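Local coordinates for protein EmGH1 (Erythrobacter marinus, PDB 5Z87) that is a glycoside hydrolase of family 3 that probably cleaves beta-glucosides, and binds magnesium ions, at residues 418-423 and 662-667; 709-714 and 724-729. All coordinates share one frame; numbering follows the deposited sequence. Where two conformers were deposited one is given.

The two contacts lie in different domains, their centres about 21 Å apart. Contact 1 joins a strand at the margin of the mixed sheet in the family 3 C-terminal domain to a loop that leads toward the fibronectin type III-like domain; contact 2 is a hairpin within that last domain. Contact 1 is partly buried and relies on two direct hydrogen bonds, two waters and leucine packing. Contact 2 is a buried backbone ladder interrupted by a classic beta bulge, with a magnesium site at one end. They meet through Phe662: its CD2 lies 3.4 Å from Tyr710 OH, and its CE2 packs on Met725 CE.

Contact 1: 418-423 and 662-667; sequences VLLQNE and FGHGLS
His664 and Leu666 hold the loop 662-667 against strand 418-422, an outermost strand of the mixed sheet in the family 3 C-terminal domain. The strand's other side is bonded through its backbone to strand 596-601, and the loop takes up consecutive carbonyls not with a paired strand but with one backbone and one imidazole donor. Leu666 N reaches Leu419 O at 2.9 Å, in the carbonyl plane. His664 NE2 gives its proton to Leu420 O at 2.7 Å, nearly straight at 173°; the donor sits on a lone pair, and the oxygen lies almost in the ring plane. With CG anti to the backbone N (chi1 169°), the ring extends to that oxygen; outside the two segments the Tyr660 ring meets the His664 ring, their planes about 20° apart. Water extends the pairing, accepting from Leu419 N (3.0 Å) and donating to Leu666 O (2.9 Å). A second water accepts from Asn422 ND2 (3.0 Å) and donates to Ser667 O; Asn422 OD1 is engaged by Leu427 N and Ser667 OG by Thr669 N. Between these polar links the leucine side chains cross at about a right angle, Leu419 CD2 lying 3.8 Å from Leu666 CB. Beyond them, Leu666 CD1 rests 3.6 Å from Gln421 CA.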
loop_
_atom_site.group_PDB
_atom_site.type_symbol
_atom_site.label_atom_id
_atom_site.label_comp_id
_atom_site.label_asym_id
_atom_site.label_seq_id
_atom_site.Cartn_x
_atom_site.Cartn_y
_atom_site.Cartn_z
ATOM N N VAL A 418 13.150 -15.262 -20.211
ATOM C CA VAL A 418 11.799 -15.799 -20.070
ATOM C C VAL A 418 11.061 -15.638 -21.391
ATOM O O VAL A 418 11.027 -14.539 -21.961
ATOM C CB VAL A 418 11.028 -15.081 -18.946
ATOM C CG1 VAL A 418 9.578 -15.624 -18.854
ATOM C CG2 VAL A 418 11.768 -15.174 -17.614
ATOM N N LEU A 419 10.470 -16.731 -21.869
ATOM C CA LEU A 419 9.532 -16.700 -22.986
ATOM C C LEU A 419 8.158 -16.368 -22.410
ATOM O O LEU A 419 7.492 -17.231 -21.833
ATOM C CB LEU A 419 9.524 -18.036 -23.727
ATOM C CG LEU A 419 8.639 -18.094 -24.983
ATOM C CD1 LEU A 419 8.999 -16.957 -25.946
ATOM C CD2 LEU A 419 8.722 -19.450 -25.708
ATOM N N LEU A 420 7.728 -15.112 -22.569
ATOM C CA LEU A 420 6.466 -14.665 -21.983
ATOM C C LEU A 420 5.266 -15.176 -22.773
ATOM O O LEU A 420 4.289 -15.658 -22.186
ATOM C CB LEU A 420 6.415 -13.137 -21.903
ATOM C CG LEU A 420 7.308 -12.412 -20.899
ATOM C CD1 LEU A 420 7.053 -10.925 -20.986
ATOM C CD2 LEU A 420 7.067 -12.910 -19.484
ATOM N N GLN A 421 5.305 -15.042 -24.102
ATOM C CA GLN A 421 4.242 -15.546 -24.963
ATOM C C GLN A 421 4.810 -15.865 -26.340
ATOM O O GLN A 421 5.767 -15.234 -26.801
ATOM C CB GLN A 421 3.082 -14.550 -25.090
ATOM C CG GLN A 421 3.479 -13.178 -25.562
ATOM C CD GLN A 421 2.412 -12.150 -25.247
ATOM O OE1 GLN A 421 2.042 -11.975 -24.095
ATOM N NE2 GLN A 421 1.903 -11.472 -26.272
ATOM N N ASN A 422 4.201 -16.850 -26.995
ATOM C CA ASN A 422 4.659 -17.321 -28.284
ATOM C C ASN A 422 3.449 -17.670 -29.149
ATOM O O ASN A 422 3.301 -18.787 -29.631
ATOM C CB ASN A 422 5.585 -18.523 -28.124
ATOM C CG ASN A 422 6.421 -18.779 -29.370
ATOM O OD1 ASN A 422 6.585 -17.893 -30.210
ATOM N ND2 ASN A 422 6.946 -19.989 -29.495
ATOM N N GLU A 423 2.561 -16.694 -29.344
ATOM C CA GLU A 423 1.299 -16.942 -30.039
ATOM C C GLU A 423 1.555 -17.403 -31.477
ATOM O O GLU A 423 2.237 -16.719 -32.249
ATOM C CB GLU A 423 0.442 -15.675 -30.022
ATOM C CG GLU A 423 -0.470 -15.531 -28.805
ATOM C CD GLU A 423 -0.987 -14.108 -28.629
ATOM O OE1 GLU A 423 -1.284 -13.451 -29.656
ATOM O OE2 GLU A 423 -1.096 -13.646 -27.469
ATOM N N PHE A 662 3.032 -15.275 -11.198
ATOM C CA PHE A 662 4.291 -15.739 -10.637
ATOM C C PHE A 662 4.606 -17.153 -11.121
ATOM O O PHE A 662 3.740 -18.032 -11.129
ATOM C CB PHE A 662 4.241 -15.717 -9.102
ATOM C CG PHE A 662 5.459 -16.342 -8.442
ATOM C CD1 PHE A 662 6.584 -15.576 -8.159
ATOM C CD2 PHE A 662 5.481 -17.694 -8.122
ATOM C CE1 PHE A 662 7.695 -16.146 -7.567
ATOM C CE2 PHE A 662 6.588 -18.262 -7.528
ATOM C CZ PHE A 662 7.700 -17.486 -7.248
ATOM N N GLY A 663 5.862 -17.369 -11.517
ATOM C CA GLY A 663 6.315 -18.663 -11.998
ATOM C C GLY A 663 6.052 -18.955 -13.461
ATOM O O GLY A 663 6.327 -20.073 -13.906
ATOM N N HIS A 664 5.528 -17.994 -14.218
ATOM C CA HIS A 664 5.146 -18.200 -15.610
ATOM C C HIS A 664 6.365 -18.170 -16.522
ATOM O O HIS A 664 7.201 -17.269 -16.423
ATOM C CB HIS A 664 4.163 -17.115 -16.033
ATOM C CG HIS A 664 3.904 -17.057 -17.505
ATOM N ND1 HIS A 664 3.021 -17.906 -18.139
ATOM C CD2 HIS A 664 4.389 -16.233 -18.465
ATOM C CE1 HIS A 664 2.984 -17.618 -19.428
ATOM N NE2 HIS A 664 3.809 -16.609 -19.653
ATOM N N GLY A 665 6.446 -19.138 -17.430
ATOM C CA GLY A 665 7.442 -19.116 -18.488
ATOM C C GLY A 665 7.182 -20.226 -19.483
ATOM O O GLY A 665 6.883 -21.352 -19.080
ATOM N N LEU A 666 7.281 -19.937 -20.776
ATOM C CA LEU A 666 6.936 -20.921 -21.793
ATOM C C LEU A 666 8.190 -21.659 -22.280
ATOM O O LEU A 666 9.288 -21.520 -21.730
ATOM C CB LEU A 666 6.188 -20.244 -22.944
ATOM C CG LEU A 666 4.919 -19.480 -22.558
ATOM C CD1 LEU A 666 4.228 -18.901 -23.789
ATOM C CD2 LEU A 666 3.970 -20.391 -21.786
ATOM N N SER A 667 8.021 -22.464 -23.320
ATOM C CA SER A 667 9.099 -23.282 -23.848
ATOM C C SER A 667 8.826 -23.543 -25.323
ATOM O O SER A 667 7.697 -23.391 -25.805
ATOM C CB SER A 667 9.226 -24.600 -23.075
ATOM O OG SER A 667 10.202 -25.447 -23.662
HETATM O O HOH W 1 10.739 -19.361 -20.557
HETATM O O HOH W 2 6.194 -21.843 -27.304
#

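Contact 2: 709-714 and 724-729; sequences LYIRDS and EMRGFQ. With MG (magnesium ion), chain E.
Tyr710 and Met725 lie side by side on one face of an antiparallel beta hairpin, strands 703-713 and 724-733 of the fibronectin type III-like domain. The tyrosine side chain crosses the methionine at a slant: Tyr710 CE2 is 3.8 Å from Met725 CB, and Tyr710 OH is 3.6 Å from Met725 CE, which the bend at chi3 (-86°) brings back to the ring's far end. Tyr710 OH is hydrogen-bonded to Gln708 OE1. Met725 in turn packs on helix 201-216, joining the hairpin to the N-terminal domain. Alongside Leu709 the register slips by one residue in a classic beta bulge: Leu709 O accepts from Arg726 N at 3.0 Å and, weakly, from Gly727 N. Ile711 and Glu724 form a hydrogen-bonded pair on the opposite face from Tyr710. Ile711 CG1 lies between the backbone N and the carbonyl carbon (chi1 68°) and meets Arg726 CG at 3.7 Å. The arginine turns back along its own strand, NH1 bonding Met725 O and NH2 forming a salt bridge with Glu724 OE2, whose OE1 pairs with Arg720. Past the paired residues, Asp713 OD1 binds magnesium at 2.0 Å, with Ile715 O and four waters completing six ligands.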
loop_
_atom_site.group_PDB
_atom_site.type_symbol
_atom_site.label_atom_id
_atom_site.label_comp_id
_atom_site.label_asym_id
_atom_site.label_seq_id
_atom_site.Cartn_x
_atom_site.Cartn_y
_atom_site.Cartn_z
ATOM N N LEU A 709 6.245 -26.360 -6.359
ATOM C CA LEU A 709 5.438 -26.891 -5.265
ATOM C C LEU A 709 4.934 -25.751 -4.376
ATOM O O LEU A 709 5.687 -24.832 -4.049
ATOM C CB LEU A 709 6.252 -27.890 -4.438
ATOM C CG LEU A 709 5.509 -28.722 -3.376
ATOM C CD1 LEU A 709 4.713 -29.846 -4.017
ATOM C CD2 LEU A 709 6.491 -29.289 -2.372
ATOM N N TYR A 710 3.652 -25.812 -3.998
ATOM C CA TYR A 710 3.006 -24.804 -3.165
ATOM C C TYR A 710 2.150 -25.500 -2.120
ATOM O O TYR A 710 1.739 -26.653 -2.291
ATOM C CB TYR A 710 2.093 -23.865 -3.973
ATOM C CG TYR A 710 2.747 -23.108 -5.097
ATOM C CD1 TYR A 710 3.002 -23.724 -6.322
ATOM C CD2 TYR A 710 3.070 -21.753 -4.960
ATOM C CE1 TYR A 710 3.601 -23.004 -7.379
ATOM C CE2 TYR A 710 3.655 -21.032 -6.003
ATOM C CZ TYR A 710 3.919 -21.671 -7.214
ATOM O OH TYR A 710 4.506 -20.974 -8.249
ATOM N N ILE A 711 1.853 -24.783 -1.035
ATOM C CA ILE A 711 0.944 -25.305 -0.025
ATOM C C ILE A 711 -0.064 -24.235 0.368
ATOM O O ILE A 711 0.154 -23.036 0.184
ATOM C CB ILE A 711 1.672 -25.816 1.240
ATOM C CG1 ILE A 711 2.298 -24.643 1.990
ATOM C CG2 ILE A 711 2.724 -26.885 0.881
ATOM C CD1 ILE A 711 2.318 -24.824 3.476
ATOM N N ARG A 712 -1.185 -24.696 0.916
ATOM C CA ARG A 712 -2.174 -23.834 1.553
ATOM C C ARG A 712 -2.545 -24.458 2.891
ATOM O O ARG A 712 -2.963 -25.618 2.943
ATOM C CB ARG A 712 -3.417 -23.656 0.668
ATOM C CG ARG A 712 -4.724 -23.311 1.406
ATOM C CD ARG A 712 -4.730 -21.896 1.982
ATOM N NE ARG A 712 -6.026 -21.547 2.582
ATOM C CZ ARG A 712 -6.241 -20.479 3.347
ATOM N NH1 ARG A 712 -7.450 -20.246 3.848
ATOM N NH2 ARG A 712 -5.256 -19.638 3.601
ATOM N N ASP A 713 -2.383 -23.696 3.965
ATOM C CA ASP A 713 -2.827 -24.116 5.289
ATOM C C ASP A 713 -4.291 -23.688 5.397
ATOM O O ASP A 713 -4.589 -22.509 5.620
ATOM C CB ASP A 713 -1.934 -23.490 6.350
ATOM C CG ASP A 713 -2.272 -23.941 7.746
ATOM O OD1 ASP A 713 -3.154 -24.820 7.907
ATOM O OD2 ASP A 713 -1.663 -23.383 8.683
ATOM N N SER A 714 -5.203 -24.656 5.219
ATOM C CA SER A 714 -6.626 -24.349 5.035
ATOM C C SER A 714 -7.191 -23.549 6.202
ATOM O O SER A 714 -7.927 -22.575 5.998
ATOM C CB SER A 714 -7.434 -25.635 4.853
ATOM O OG SER A 714 -7.076 -26.300 3.661
ATOM N N GLU A 724 1.460 -20.772 -1.041
ATOM C CA GLU A 724 2.806 -20.375 -0.624
ATOM C C GLU A 724 3.803 -21.350 -1.222
ATOM O O GLU A 724 3.749 -22.546 -0.908
ATOM C CB GLU A 724 2.955 -20.397 0.901
ATOM C CG GLU A 724 1.679 -20.172 1.664
ATOM C CD GLU A 724 1.913 -20.016 3.151
ATOM O OE1 GLU A 724 1.133 -20.598 3.939
ATOM O OE2 GLU A 724 2.874 -19.307 3.523
ATOM N N MET A 725 4.721 -20.852 -2.048
ATOM C CA MET A 725 5.730 -21.732 -2.623
ATOM C C MET A 725 6.613 -22.324 -1.528
ATOM O O MET A 725 7.075 -21.613 -0.625
ATOM C CB MET A 725 6.587 -20.986 -3.638
ATOM C CG MET A 725 7.806 -21.786 -4.070
ATOM S SD MET A 725 8.668 -21.060 -5.486
ATOM C CE MET A 725 7.739 -21.780 -6.842
ATOM N N ARG A 726 6.817 -23.640 -1.598
ATOM C CA ARG A 726 7.672 -24.350 -0.664
ATOM C C ARG A 726 8.759 -25.172 -1.343
ATOM O O ARG A 726 9.604 -25.727 -0.637
ATOM C CB ARG A 726 6.835 -25.267 0.246
ATOM C CG ARG A 726 5.958 -24.513 1.249
ATOM C CD ARG A 726 6.844 -23.709 2.182
ATOM N NE ARG A 726 6.124 -22.990 3.229
ATOM C CZ ARG A 726 5.770 -21.710 3.144
ATOM N NH1 ARG A 726 6.030 -21.028 2.039
ATOM N NH2 ARG A 726 5.131 -21.115 4.150
ATOM N N GLY A 727 8.772 -25.265 -2.673
ATOM C CA GLY A 727 9.841 -25.955 -3.377
ATOM C C GLY A 727 9.799 -25.684 -4.866
ATOM O O GLY A 727 8.769 -25.285 -5.419
ATOM N N PHE A 728 10.947 -25.893 -5.512
ATOM C CA PHE A 728 10.999 -25.897 -6.969
ATOM C C PHE A 728 12.187 -26.728 -7.432
ATOM O O PHE A 728 13.158 -26.926 -6.698
ATOM C CB PHE A 728 11.070 -24.478 -7.551
ATOM C CG PHE A 728 12.352 -23.751 -7.253
ATOM C CD1 PHE A 728 13.528 -24.056 -7.934
ATOM C CD2 PHE A 728 12.376 -22.739 -6.305
ATOM C CE1 PHE A 728 14.708 -23.376 -7.655
ATOM C CE2 PHE A 728 13.551 -22.048 -6.031
ATOM C CZ PHE A 728 14.721 -22.368 -6.713
ATOM N N GLN A 729 12.112 -27.174 -8.682
ATOM C CA GLN A 729 13.155 -27.997 -9.280
ATOM C C GLN A 729 13.138 -27.791 -10.786
ATOM O O GLN A 729 12.167 -28.158 -11.448
ATOM C CB GLN A 729 12.932 -29.467 -8.946
ATOM C CG GLN A 729 14.017 -30.397 -9.465
ATOM C CD GLN A 729 15.393 -29.981 -9.009
ATOM O OE1 GLN A 729 15.734 -30.118 -7.829
ATOM N NE2 GLN A 729 16.193 -29.447 -9.935
HETATM MG MG MG E . -4.059 -25.547 9.536
HETATM O O HOH W 3 -1.275 -21.269 3.490
HETATM O O HOH W 4 -2.614 -24.490 10.720
HETATM O O HOH W 5 -5.404 -26.460 8.191
HETATM O O HOH W 6 -5.122 -25.899 11.278
HETATM O O HOH W 7 -2.715 -27.263 9.776
#